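Side-chain contacts in ABC transporter (Thermotoga maritima, PDB 1JI0), which binds ATP and probably hydrolyses it to power the transport of branched-chain amino acids across the membrane: residues E225-E230 with A235-A240; G82-P87 with G151-S156; I5-Q10 with S50-L55; G32-L37 with E180-I185. All coordinates share one frame; numbering follows the deposited sequence.

Contact 1: E225-E230 with A235-A240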
loop_
_atom_site.group_PDB
_atom_site.type_symbol
_atom_site.label_atom_id
_atom_site.label_comp_id
_atom_site.label_asym_id
_atom_site.label_seq_id
_atom_site.Cartn_x
_atom_site.Cartn_y
_atom_site.Cartn_z
ATOM N N GLU A 225 -14.720 -4.195 -13.767
ATOM C CA GLU A 225 -15.581 -3.260 -14.485
ATOM C C GLU A 225 -14.847 -1.983 -14.927
ATOM O O GLU A 225 -15.101 -1.455 -16.011
ATOM C CB GLU A 225 -16.792 -2.917 -13.619
ATOM C CG GLU A 225 -17.850 -3.998 -13.682
ATOM C CD GLU A 225 -18.938 -3.844 -12.642
ATOM O OE1 GLU A 225 -19.290 -2.696 -12.290
ATOM O OE2 GLU A 225 -19.457 -4.887 -12.187
ATOM N N LEU A 226 -13.935 -1.483 -14.099
ATOM C CA LEU A 226 -13.182 -0.293 -14.472
ATOM C C LEU A 226 -12.309 -0.586 -15.697
ATOM O O LEU A 226 -12.078 0.288 -16.527
ATOM C CB LEU A 226 -12.318 0.172 -13.302
ATOM C CG LEU A 226 -13.120 0.662 -12.092
ATOM C CD1 LEU A 226 -12.182 1.041 -10.956
ATOM C CD2 LEU A 226 -13.970 1.865 -12.516
ATOM N N LEU A 227 -11.833 -1.823 -15.807
ATOM C CA LEU A 227 -11.004 -2.231 -16.938
ATOM C C LEU A 227 -11.799 -2.217 -18.249
ATOM O O LEU A 227 -11.226 -2.090 -19.331
ATOM C CB LEU A 227 -10.444 -3.635 -16.696
ATOM C CG LEU A 227 -9.281 -3.724 -15.709
ATOM C CD1 LEU A 227 -9.005 -5.173 -15.371
ATOM C CD2 LEU A 227 -8.062 -3.069 -16.311
ATOM N N ASP A 228 -13.115 -2.349 -18.144
ATOM C CA ASP A 228 -13.970 -2.340 -19.322
ATOM C C ASP A 228 -14.595 -0.981 -19.577
ATOM O O ASP A 228 -15.336 -0.808 -20.542
ATOM C CB ASP A 228 -15.072 -3.387 -19.197
ATOM C CG ASP A 228 -14.593 -4.772 -19.562
ATOM O OD1 ASP A 228 -13.855 -4.896 -20.561
ATOM O OD2 ASP A 228 -14.957 -5.736 -18.862
ATOM N N ASN A 229 -14.306 -0.018 -18.709
ATOM C CA ASN A 229 -14.845 1.320 -18.878
ATOM C C ASN A 229 -14.036 2.030 -19.953
ATOM O O ASN A 229 -12.809 2.081 -19.884
ATOM C CB ASN A 229 -14.781 2.095 -17.566
ATOM C CG ASN A 229 -15.288 3.517 -17.712
ATOM O OD1 ASN A 229 -14.524 4.436 -18.003
ATOM N ND2 ASN A 229 -16.590 3.698 -17.524
ATOM N N GLU A 230 -14.732 2.570 -20.947
ATOM C CA GLU A 230 -14.082 3.243 -22.066
ATOM C C GLU A 230 -13.189 4.406 -21.664
ATOM O O GLU A 230 -12.131 4.609 -22.264
ATOM C CB GLU A 230 -15.136 3.715 -23.074
ATOM C CG GLU A 230 -14.578 4.029 -24.458
ATOM C CD GLU A 230 -13.874 2.832 -25.096
ATOM O OE1 GLU A 230 -14.476 1.732 -25.138
ATOM O OE2 GLU A 230 -12.720 2.991 -25.559
ATOM N N ALA A 235 -8.006 6.754 -21.288
ATOM C CA ALA A 235 -7.220 7.676 -20.475
ATOM C C ALA A 235 -6.070 7.057 -19.687
ATOM O O ALA A 235 -5.023 7.685 -19.515
ATOM C CB ALA A 235 -8.146 8.431 -19.519
ATOM N N TYR A 236 -6.251 5.832 -19.208
ATOM C CA TYR A 236 -5.215 5.197 -18.407
ATOM C C TYR A 236 -4.616 3.911 -18.967
ATOM O O TYR A 236 -3.612 3.427 -18.449
ATOM C CB TYR A 236 -5.757 4.948 -16.995
ATOM C CG TYR A 236 -6.092 6.226 -16.261
ATOM C CD1 TYR A 236 -5.100 6.968 -15.622
ATOM C CD2 TYR A 236 -7.393 6.727 -16.254
ATOM C CE1 TYR A 236 -5.393 8.181 -14.997
ATOM C CE2 TYR A 236 -7.699 7.944 -15.633
ATOM C CZ TYR A 236 -6.696 8.660 -15.009
ATOM O OH TYR A 236 -6.988 9.856 -14.404
ATOM N N LEU A 237 -5.208 3.357 -20.020
ATOM C CA LEU A 237 -4.681 2.118 -20.589
ATOM C C LEU A 237 -4.276 2.239 -22.071
ATOM O O LEU A 237 -3.825 1.268 -22.681
ATOM C CB LEU A 237 -5.701 0.992 -20.382
ATOM C CG LEU A 237 -6.240 0.869 -18.946
ATOM C CD1 LEU A 237 -7.232 -0.270 -18.854
ATOM C CD2 LEU A 237 -5.095 0.647 -17.974
ATOM N N GLY A 238 -4.438 3.438 -22.632
ATOM C CA GLY A 238 -4.069 3.704 -24.018
ATOM C C GLY A 238 -4.846 2.993 -25.116
ATOM O O GLY A 238 -4.262 2.259 -25.906
ATOM N N VAL A 239 -6.153 3.233 -25.191
ATOM C CA VAL A 239 -7.000 2.590 -26.195
ATOM C C VAL A 239 -7.782 3.589 -27.029
ATOM O O VAL A 239 -8.978 3.399 -27.304
ATOM C CB VAL A 239 -8.009 1.625 -25.530
ATOM C CG1 VAL A 239 -8.848 0.912 -26.584
ATOM C CG2 VAL A 239 -7.260 0.596 -24.733
ATOM N N ALA A 240 -7.116 4.661 -27.444
ATOM C CA ALA A 240 -7.789 5.667 -28.261
ATOM C C ALA A 240 -7.331 5.496 -29.700
ATOM O O ALA A 240 -6.564 4.529 -29.956
ATOM C CB ALA A 240 -7.455 7.070 -27.755
ATOM O OXT ALA A 240 -7.749 6.320 -30.558
#

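Contact 2: G82-P87 with G151-S156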
loop_
_atom_site.group_PDB
_atom_site.type_symbol
_atom_site.label_atom_id
_atom_site.label_comp_id
_atom_site.label_asym_id
_atom_site.label_seq_id
_atom_site.Cartn_x
_atom_site.Cartn_y
_atom_site.Cartn_z
ATOM N N GLY A 82 -1.756 -0.591 13.734
ATOM C CA GLY A 82 -1.827 -1.667 12.763
ATOM C C GLY A 82 -1.800 -1.260 11.307
ATOM O O GLY A 82 -1.953 -2.116 10.432
ATOM N N ILE A 83 -1.618 0.027 11.033
ATOM C CA ILE A 83 -1.548 0.494 9.655
ATOM C C ILE A 83 -0.093 0.583 9.204
ATOM O O ILE A 83 0.654 1.442 9.667
ATOM C CB ILE A 83 -2.205 1.883 9.480
ATOM C CG1 ILE A 83 -3.713 1.775 9.705
ATOM C CG2 ILE A 83 -1.930 2.424 8.073
ATOM C CD1 ILE A 83 -4.461 3.058 9.437
ATOM N N ALA A 84 0.298 -0.316 8.303
ATOM C CA ALA A 84 1.654 -0.352 7.768
ATOM C C ALA A 84 1.714 0.332 6.406
ATOM O O ALA A 84 0.831 0.138 5.566
ATOM C CB ALA A 84 2.126 -1.791 7.637
ATOM N N LEU A 85 2.752 1.134 6.190
ATOM C CA LEU A 85 2.923 1.831 4.925
ATOM C C LEU A 85 4.280 1.549 4.292
ATOM O O LEU A 85 5.315 1.707 4.935
ATOM C CB LEU A 85 2.771 3.341 5.127
ATOM C CG LEU A 85 3.231 4.257 3.985
ATOM C CD1 LEU A 85 2.453 3.951 2.708
ATOM C CD2 LEU A 85 3.035 5.707 4.386
ATOM N N VAL A 86 4.263 1.096 3.040
ATOM C CA VAL A 86 5.488 0.845 2.284
ATOM C C VAL A 86 5.476 1.992 1.277
ATOM O O VAL A 86 4.869 1.892 0.207
ATOM C CB VAL A 86 5.452 -0.502 1.528
ATOM C CG1 VAL A 86 6.787 -0.738 0.836
ATOM C CG2 VAL A 86 5.172 -1.645 2.494
ATOM N N PRO A 87 6.142 3.106 1.620
ATOM C CA PRO A 87 6.243 4.321 0.805
ATOM C C PRO A 87 7.031 4.138 -0.479
ATOM O O PRO A 87 7.612 3.083 -0.712
ATOM C CB PRO A 87 6.928 5.296 1.750
ATOM C CG PRO A 87 7.913 4.394 2.436
ATOM C CD PRO A 87 7.075 3.178 2.764
ATOM N N GLY A 151 8.479 -7.115 2.697
ATOM C CA GLY A 151 8.626 -8.182 3.677
ATOM C C GLY A 151 8.648 -7.643 5.098
ATOM O O GLY A 151 8.035 -8.206 6.009
ATOM N N ARG A 152 9.364 -6.541 5.289
ATOM C CA ARG A 152 9.463 -5.916 6.606
ATOM C C ARG A 152 8.082 -5.550 7.135
ATOM O O ARG A 152 7.760 -5.807 8.298
ATOM C CB ARG A 152 10.338 -4.662 6.523
ATOM C CG ARG A 152 10.494 -3.916 7.850
ATOM C CD ARG A 152 11.571 -2.852 7.733
ATOM N NE ARG A 152 11.243 -1.828 6.748
ATOM C CZ ARG A 152 12.110 -0.930 6.287
ATOM N NH1 ARG A 152 13.366 -0.937 6.720
ATOM N NH2 ARG A 152 11.722 -0.015 5.407
ATOM N N ALA A 153 7.261 -4.956 6.274
ATOM C CA ALA A 153 5.917 -4.564 6.661
ATOM C C ALA A 153 5.106 -5.794 7.066
ATOM O O ALA A 153 4.343 -5.760 8.033
ATOM C CB ALA A 153 5.234 -3.830 5.501
ATOM N N LEU A 154 5.281 -6.887 6.335
ATOM C CA LEU A 154 4.542 -8.109 6.636
ATOM C C LEU A 154 4.870 -8.669 8.015
ATOM O O LEU A 154 3.985 -9.147 8.718
ATOM C CB LEU A 154 4.817 -9.177 5.574
ATOM C CG LEU A 154 4.133 -8.999 4.215
ATOM C CD1 LEU A 154 4.496 -10.167 3.303
ATOM C CD2 LEU A 154 2.636 -8.934 4.411
HETATM N N MSE A 155 6.141 -8.608 8.405
HETATM C CA MSE A 155 6.550 -9.127 9.708
HETATM C C MSE A 155 5.848 -8.450 10.885
HETATM O O MSE A 155 5.913 -8.936 12.009
HETATM C CB MSE A 155 8.069 -9.012 9.872
HETATM C CG MSE A 155 8.864 -9.978 9.003
HETATM SE SE MSE A 155 8.340 -11.836 9.259
HETATM C CE MSE A 155 8.250 -11.884 11.184
ATOM N N SER A 156 5.180 -7.327 10.634
ATOM C CA SER A 156 4.474 -6.631 11.700
ATOM C C SER A 156 3.019 -7.082 11.727
ATOM O O SER A 156 2.239 -6.622 12.554
ATOM C CB SER A 156 4.536 -5.114 11.496
ATOM O OG SER A 156 3.614 -4.687 10.510
#

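Contact 3: I5-Q10 with S50-L55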
loop_
_atom_site.group_PDB
_atom_site.type_symbol
_atom_site.label_atom_id
_atom_site.label_comp_id
_atom_site.label_asym_id
_atom_site.label_seq_id
_atom_site.Cartn_x
_atom_site.Cartn_y
_atom_site.Cartn_z
ATOM N N ILE A 5 -15.333 -2.797 7.274
ATOM C CA ILE A 5 -14.683 -1.743 6.488
ATOM C C ILE A 5 -13.488 -1.357 7.347
ATOM O O ILE A 5 -13.641 -0.630 8.328
ATOM C CB ILE A 5 -15.605 -0.498 6.294
ATOM C CG1 ILE A 5 -16.835 -0.874 5.457
ATOM C CG2 ILE A 5 -14.830 0.637 5.596
ATOM C CD1 ILE A 5 -16.486 -1.428 4.058
ATOM N N VAL A 6 -12.305 -1.862 7.001
ATOM C CA VAL A 6 -11.115 -1.566 7.794
ATOM C C VAL A 6 -10.716 -0.101 7.752
ATOM O O VAL A 6 -10.210 0.439 8.736
ATOM C CB VAL A 6 -9.901 -2.425 7.361
ATOM C CG1 VAL A 6 -10.243 -3.897 7.475
ATOM C CG2 VAL A 6 -9.490 -2.076 5.940
ATOM N N LEU A 7 -10.949 0.550 6.620
ATOM C CA LEU A 7 -10.601 1.955 6.497
ATOM C C LEU A 7 -11.641 2.697 5.688
ATOM O O LEU A 7 -12.012 2.266 4.590
ATOM C CB LEU A 7 -9.240 2.120 5.816
ATOM C CG LEU A 7 -8.765 3.577 5.741
ATOM C CD1 LEU A 7 -8.150 3.984 7.086
ATOM C CD2 LEU A 7 -7.742 3.719 4.629
ATOM N N GLU A 8 -12.127 3.799 6.241
ATOM C CA GLU A 8 -13.094 4.626 5.537
ATOM C C GLU A 8 -12.650 6.080 5.595
ATOM O O GLU A 8 -12.364 6.615 6.668
ATOM C CB GLU A 8 -14.495 4.500 6.139
ATOM C CG GLU A 8 -15.534 5.292 5.345
ATOM C CD GLU A 8 -16.932 5.206 5.921
ATOM O OE1 GLU A 8 -17.103 4.580 6.989
ATOM O OE2 GLU A 8 -17.863 5.769 5.304
ATOM N N VAL A 9 -12.574 6.711 4.432
ATOM C CA VAL A 9 -12.186 8.112 4.341
ATOM C C VAL A 9 -13.462 8.849 3.972
ATOM O O VAL A 9 -14.136 8.465 3.024
ATOM C CB VAL A 9 -11.111 8.329 3.230
ATOM C CG1 VAL A 9 -10.796 9.814 3.078
ATOM C CG2 VAL A 9 -9.840 7.565 3.577
ATOM N N GLN A 10 -13.815 9.884 4.731
ATOM C CA GLN A 10 -15.028 10.641 4.436
ATOM C C GLN A 10 -14.713 12.095 4.106
ATOM O O GLN A 10 -14.051 12.779 4.885
ATOM C CB GLN A 10 -15.995 10.603 5.626
ATOM C CG GLN A 10 -16.259 9.217 6.187
ATOM C CD GLN A 10 -17.303 9.230 7.289
ATOM O OE1 GLN A 10 -17.330 10.135 8.128
ATOM N NE2 GLN A 10 -18.164 8.219 7.298
ATOM N N SER A 50 -0.487 9.585 2.830
ATOM C CA SER A 50 0.197 10.343 3.870
ATOM C C SER A 50 -0.812 10.848 4.888
ATOM O O SER A 50 -0.568 10.782 6.089
ATOM C CB SER A 50 0.960 11.526 3.267
ATOM O OG SER A 50 2.089 11.073 2.530
ATOM N N ALA A 51 -1.943 11.354 4.403
ATOM C CA ALA A 51 -2.980 11.857 5.290
ATOM C C ALA A 51 -3.441 10.711 6.187
ATOM O O ALA A 51 -3.486 10.843 7.412
ATOM C CB ALA A 51 -4.141 12.405 4.480
ATOM N N ILE A 52 -3.759 9.575 5.574
ATOM C CA ILE A 52 -4.211 8.408 6.325
ATOM C C ILE A 52 -3.202 8.025 7.402
ATOM O O ILE A 52 -3.585 7.688 8.525
ATOM C CB ILE A 52 -4.441 7.190 5.389
ATOM C CG1 ILE A 52 -5.638 7.455 4.466
ATOM C CG2 ILE A 52 -4.682 5.938 6.218
ATOM C CD1 ILE A 52 -5.774 6.454 3.317
ATOM N N ALA A 53 -1.915 8.085 7.059
ATOM C CA ALA A 53 -0.842 7.734 7.995
ATOM C C ALA A 53 -0.518 8.878 8.960
ATOM O O ALA A 53 0.338 8.737 9.836
ATOM C CB ALA A 53 0.414 7.339 7.223
ATOM N N GLY A 54 -1.196 10.006 8.784
ATOM C CA GLY A 54 -0.968 11.156 9.644
ATOM C C GLY A 54 0.348 11.875 9.393
ATOM O O GLY A 54 0.929 12.451 10.316
ATOM N N LEU A 55 0.821 11.848 8.152
ATOM C CA LEU A 55 2.076 12.501 7.798
ATOM C C LEU A 55 1.815 13.895 7.250
ATOM O O LEU A 55 2.723 14.713 7.137
ATOM C CB LEU A 55 2.833 11.661 6.769
ATOM C CG LEU A 55 3.141 10.234 7.225
ATOM C CD1 LEU A 55 3.893 9.489 6.137
ATOM C CD2 LEU A 55 3.950 10.279 8.501
#

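Contact 4: G32-L37 with E180-I185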
loop_
_atom_site.group_PDB
_atom_site.type_symbol
_atom_site.label_atom_id
_atom_site.label_comp_id
_atom_site.label_asym_id
_atom_site.label_seq_id
_atom_site.Cartn_x
_atom_site.Cartn_y
_atom_site.Cartn_z
ATOM N N GLY A 32 -10.220 -7.871 4.010
ATOM C CA GLY A 32 -9.837 -8.951 3.113
ATOM C C GLY A 32 -9.755 -8.621 1.636
ATOM O O GLY A 32 -9.500 -9.505 0.822
ATOM N N GLN A 33 -9.963 -7.360 1.272
ATOM C CA GLN A 33 -9.902 -6.989 -0.137
ATOM C C GLN A 33 -8.666 -6.183 -0.499
ATOM O O GLN A 33 -7.931 -5.708 0.371
ATOM C CB GLN A 33 -11.142 -6.169 -0.527
ATOM C CG GLN A 33 -12.440 -6.957 -0.573
ATOM C CD GLN A 33 -13.602 -6.115 -1.066
ATOM O OE1 GLN A 33 -13.405 -5.118 -1.755
ATOM N NE2 GLN A 33 -14.819 -6.516 -0.722
ATOM N N ILE A 34 -8.431 -6.052 -1.798
ATOM C CA ILE A 34 -7.337 -5.239 -2.300
ATOM C C ILE A 34 -8.057 -4.094 -2.985
ATOM O O ILE A 34 -8.824 -4.310 -3.926
ATOM C CB ILE A 34 -6.482 -5.972 -3.357
ATOM C CG1 ILE A 34 -5.618 -7.044 -2.696
ATOM C CG2 ILE A 34 -5.611 -4.953 -4.107
ATOM C CD1 ILE A 34 -4.956 -8.000 -3.703
ATOM N N VAL A 35 -7.850 -2.882 -2.491
ATOM C CA VAL A 35 -8.468 -1.708 -3.089
ATOM C C VAL A 35 -7.351 -0.875 -3.686
ATOM O O VAL A 35 -6.301 -0.720 -3.077
ATOM C CB VAL A 35 -9.224 -0.862 -2.040
ATOM C CG1 VAL A 35 -9.616 0.488 -2.642
ATOM C CG2 VAL A 35 -10.467 -1.604 -1.588
ATOM N N THR A 36 -7.561 -0.343 -4.881
ATOM C CA THR A 36 -6.523 0.453 -5.483
ATOM C C THR A 36 -6.978 1.863 -5.826
ATOM O O THR A 36 -8.127 2.109 -6.205
ATOM C CB THR A 36 -5.944 -0.234 -6.748
ATOM O OG1 THR A 36 -4.812 0.516 -7.214
ATOM C CG2 THR A 36 -6.998 -0.313 -7.858
ATOM N N LEU A 37 -6.054 2.794 -5.652
ATOM C CA LEU A 37 -6.287 4.189 -5.959
ATOM C C LEU A 37 -5.319 4.438 -7.105
ATOM O O LEU A 37 -4.109 4.276 -6.950
ATOM C CB LEU A 37 -5.943 5.036 -4.735
ATOM C CG LEU A 37 -6.057 6.552 -4.783
ATOM C CD1 LEU A 37 -7.481 6.976 -5.152
ATOM C CD2 LEU A 37 -5.663 7.097 -3.407
ATOM N N GLU A 180 1.898 -10.227 -8.379
ATOM C CA GLU A 180 1.550 -11.594 -8.024
ATOM C C GLU A 180 1.730 -11.785 -6.514
ATOM O O GLU A 180 0.923 -12.438 -5.863
ATOM C CB GLU A 180 2.433 -12.566 -8.818
ATOM C CG GLU A 180 2.600 -13.926 -8.203
ATOM C CD GLU A 180 3.408 -14.862 -9.096
ATOM O OE1 GLU A 180 4.448 -14.421 -9.643
ATOM O OE2 GLU A 180 3.003 -16.035 -9.241
ATOM N N VAL A 181 2.780 -11.196 -5.953
ATOM C CA VAL A 181 3.024 -11.314 -4.515
ATOM C C VAL A 181 1.928 -10.573 -3.736
ATOM O O VAL A 181 1.473 -11.026 -2.684
ATOM C CB VAL A 181 4.440 -10.773 -4.146
ATOM C CG1 VAL A 181 4.349 -9.520 -3.296
ATOM C CG2 VAL A 181 5.216 -11.860 -3.407
ATOM N N ILE A 182 1.492 -9.439 -4.268
ATOM C CA ILE A 182 0.428 -8.667 -3.635
ATOM C C ILE A 182 -0.823 -9.550 -3.548
ATOM O O ILE A 182 -1.554 -9.532 -2.555
ATOM C CB ILE A 182 0.154 -7.371 -4.449
ATOM C CG1 ILE A 182 1.289 -6.374 -4.191
ATOM C CG2 ILE A 182 -1.201 -6.771 -4.082
ATOM C CD1 ILE A 182 1.283 -5.137 -5.077
ATOM N N GLN A 183 -1.048 -10.352 -4.583
ATOM C CA GLN A 183 -2.204 -11.248 -4.624
ATOM C C GLN A 183 -2.066 -12.371 -3.589
ATOM O O GLN A 183 -3.022 -12.712 -2.886
ATOM C CB GLN A 183 -2.341 -11.827 -6.035
ATOM C CG GLN A 183 -3.667 -12.475 -6.309
ATOM C CD GLN A 183 -3.863 -12.748 -7.780
ATOM O OE1 GLN A 183 -3.154 -13.567 -8.369
ATOM N NE2 GLN A 183 -4.823 -12.057 -8.389
ATOM N N LYS A 184 -0.868 -12.938 -3.496
ATOM C CA LYS A 184 -0.590 -13.998 -2.536
ATOM C C LYS A 184 -0.763 -13.493 -1.103
ATOM O O LYS A 184 -1.247 -14.219 -0.237
ATOM C CB LYS A 184 0.837 -14.509 -2.714
ATOM C CG LYS A 184 1.120 -15.094 -4.085
ATOM C CD LYS A 184 2.560 -15.576 -4.177
ATOM C CE LYS A 184 2.843 -16.215 -5.528
ATOM N NZ LYS A 184 4.222 -16.784 -5.573
ATOM N N ILE A 185 -0.352 -12.254 -0.858
ATOM C CA ILE A 185 -0.477 -11.661 0.470
ATOM C C ILE A 185 -1.954 -11.535 0.817
ATOM O O ILE A 185 -2.378 -11.906 1.910
ATOM C CB ILE A 185 0.187 -10.265 0.516
ATOM C CG1 ILE A 185 1.699 -10.417 0.373
ATOM C CG2 ILE A 185 -0.170 -9.543 1.824
ATOM C CD1 ILE A 185 2.427 -9.117 0.195
#

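Contact 1: E225-E230 with A235-A240
Leu227 and Leu237 make the apolar part of this contact: CD2 of Leu227 meets CD1 of Leu237 at 3.9 Å, one methyl from each leucine, and the two side chains cross at about a right angle. The CB of Leu237 points at the facing segment, whereas Leu227 starts off to one side and is brought in by its branched end: with CG anti to the carbonyl carbon (chi1 -76°) and chi2 extended at 169°, CD2 is the methyl that arrives at Leu237. Both leucines also touch Leu200, so helix 199-205 supplies a third apolar surface to the pair.

The polar part is looser. Glu230 has a CB directed away from residues 235-240, but a bend at chi2 (58°) turns the chain back, and OE2 comes to rest 4.1 Å from the carbonyl O of Val239. Both oxygens are acceptors, so the approach is no hydrogen bond; it lies at the solvent-exposed side, where Val239 also turns its CB inward.

Within the chain, the link between the two helices is held by backbone and capping bonds. Asn229 N donates to Leu226 O over 3.1 Å, in a turn that leads to the N-cap of the next helix; Asn229 fills that position, its OD1 accepting from the N of Val232. Arg233 NH1 reaches back to Leu227 O. The arrangement is one of two short consecutive helices joined at an Asn N-cap, near the C-terminal end of the ATP-binding domain: the tail after helix 230-236 comes up against the end of helix 223-227, as the Leu227-Leu237 contact records.

Contact 2: G82-P87 with G151-S156
Val86 and Ala153 form the tight part of the contact: CG2 of Val86 lies 3.7 Å from CB of Ala153. Val86 has its CG1 anti to the backbone N (chi1 -176°), which places CG2 beside that N, and it is this second methyl that meets the helix. Ala84, two residues back on the same strand, unlike Val86 directs its CB at the helix and stands 4.3 Å from CB of Ala153. The two CA atoms of this alanine pair are 6.1 Å apart, a spacing at which strand and helix are separated by little more than two methyl groups. Further apolar cover comes from Leu161 against Ala153 and from Ala149 against Val86.

The looser side lies toward Ser156, where the helix has given way to a turn. Its OG comes no nearer to Ala84 CB than 4.3 Å and is engaged with its own chain: it donates to Ala153 O over 2.8 Å, in the carbonyl plane, with a C=O...O angle of 150°. The same oxygen accepts from Ser156 N at 3.1 Å, so two donors from one residue grip it at the last turn.

The chemistry implies that between residues 82-87 and 151-156 the contact is made mainly by methyl groups, with no hydrogen bond across, small side chains permitting the close approach, while the hydroxyl at the margin spends its polarity on the helix end.

Contact 3: I5-Q10 with S50-L55
Leu7 and Ile52 meet obliquely, the fork of the leucine set against two branches of the isoleucine. The shortest approach is 3.6 Å, between CD2 of Leu7 and CD1 of Ile52. Beside it, CG2 of Ile52 sits evenly against the fork, 4.1 Å from Leu7 CD1 and 4.1 Å from Leu7 CD2. Leu7 extends CG anti to the backbone N (chi1 -176°), sending the fork off the strand; in Ile52 it is CG1 that lies anti to the carbonyl carbon (chi1 -68°), and the near-extended chi2 carries CD1 out as the foremost methyl.

Val9 faces the helix from the same side of the strand, two residues on. It takes a smaller share: its CG2 stands 4.2 Å from Ile52 CD1, so that single methyl is approached by both strand residues. Ile63 and Leu193 each touch both Leu7 and Ile52, widening the apolar cluster toward strands 60-65 and 192-196.

On the other face of the strand the character changes. Gln10 NE2 donates to Glu8 OE2 over 3.2 Å in a nearly straight bond (172°); the acceptor lies in the amide plane of the glutamine, but the donor stands well above the carboxylate plane. The alternation of the strand thus sorts the residues. Leu7 and Val9 give the antiparallel sheet an apolar face for the last turn of helix 45-52, which follows the ATP-binding loop, and Glu8 and Gln10 pair on the reverse. Across the interface itself no polar group is paired, and cohesion there comes from buried aliphatic surface.

Contact 4: G32-L37 with E180-I185
Ile34 has by far the most surface buried here, 51 Å², and everything it does across the contact is done with CD1. That methyl lies 4.0 Å from CG2 of Ile182 and 3.9 Å from the carbonyl O of the same residue, so it rests against both a side-chain branch and the helix backbone. CG1 of Ile34 is anti to the carbonyl carbon (chi1 -73°), and a chi2 of 168° keeps the chain extended, projecting CD1 from the strand to the helix surface.

Ile182 comes second, with 29 Å² buried. It is met on the shorter branch: CG2 faces Ile34, while its CG1 and CD1 belong to the other arm. The two isoleucine side chains run obliquely to one another. Ile192 and Leu194 also pack on Ile182, both of them from strand 192-196.

Gln183 adds 11 Å² at the margin, chiefly through its backbone: its CA is 4.4 Å from Ile34 CD1, whereas its side chain sets off away from the strand. The CA atoms of Ile34 and Gln183, 8.2 Å apart, are the closest pair between the segments.

Two aliphatic side chains and a strip of helix backbone therefore make the whole interface, with no hydrogen bond across it. In the fold, strand 34-38 lies between strands 192-196 and 208-213 of the mixed sheet, bonded through its backbone to both sides. Helix 172-187 packs on one face of that sheet, over strand 192-196, and Ile34 reaches it from the next strand along.

In the fold
From the N terminus, strand 5-16 comes first, and contact 3 closes its loop when helix 45-52 packs against it. Strand 34-38 lies within that loop and opens contact 4, which closes only at helix 172-187; contacts 3 and 4 therefore cross. Contact 2, from strand 83-86 to helix 142-154, begins and ends within the span of contact 4. Both reach the mixed sheet, and they touch through Leu154 and Ile185, whereas Leu85 meets Ala53 and Leu55 between contacts 2 and 3. Contact 1 follows all the others, a local closure near the C terminus, about 31 Å from contact 2 between centres.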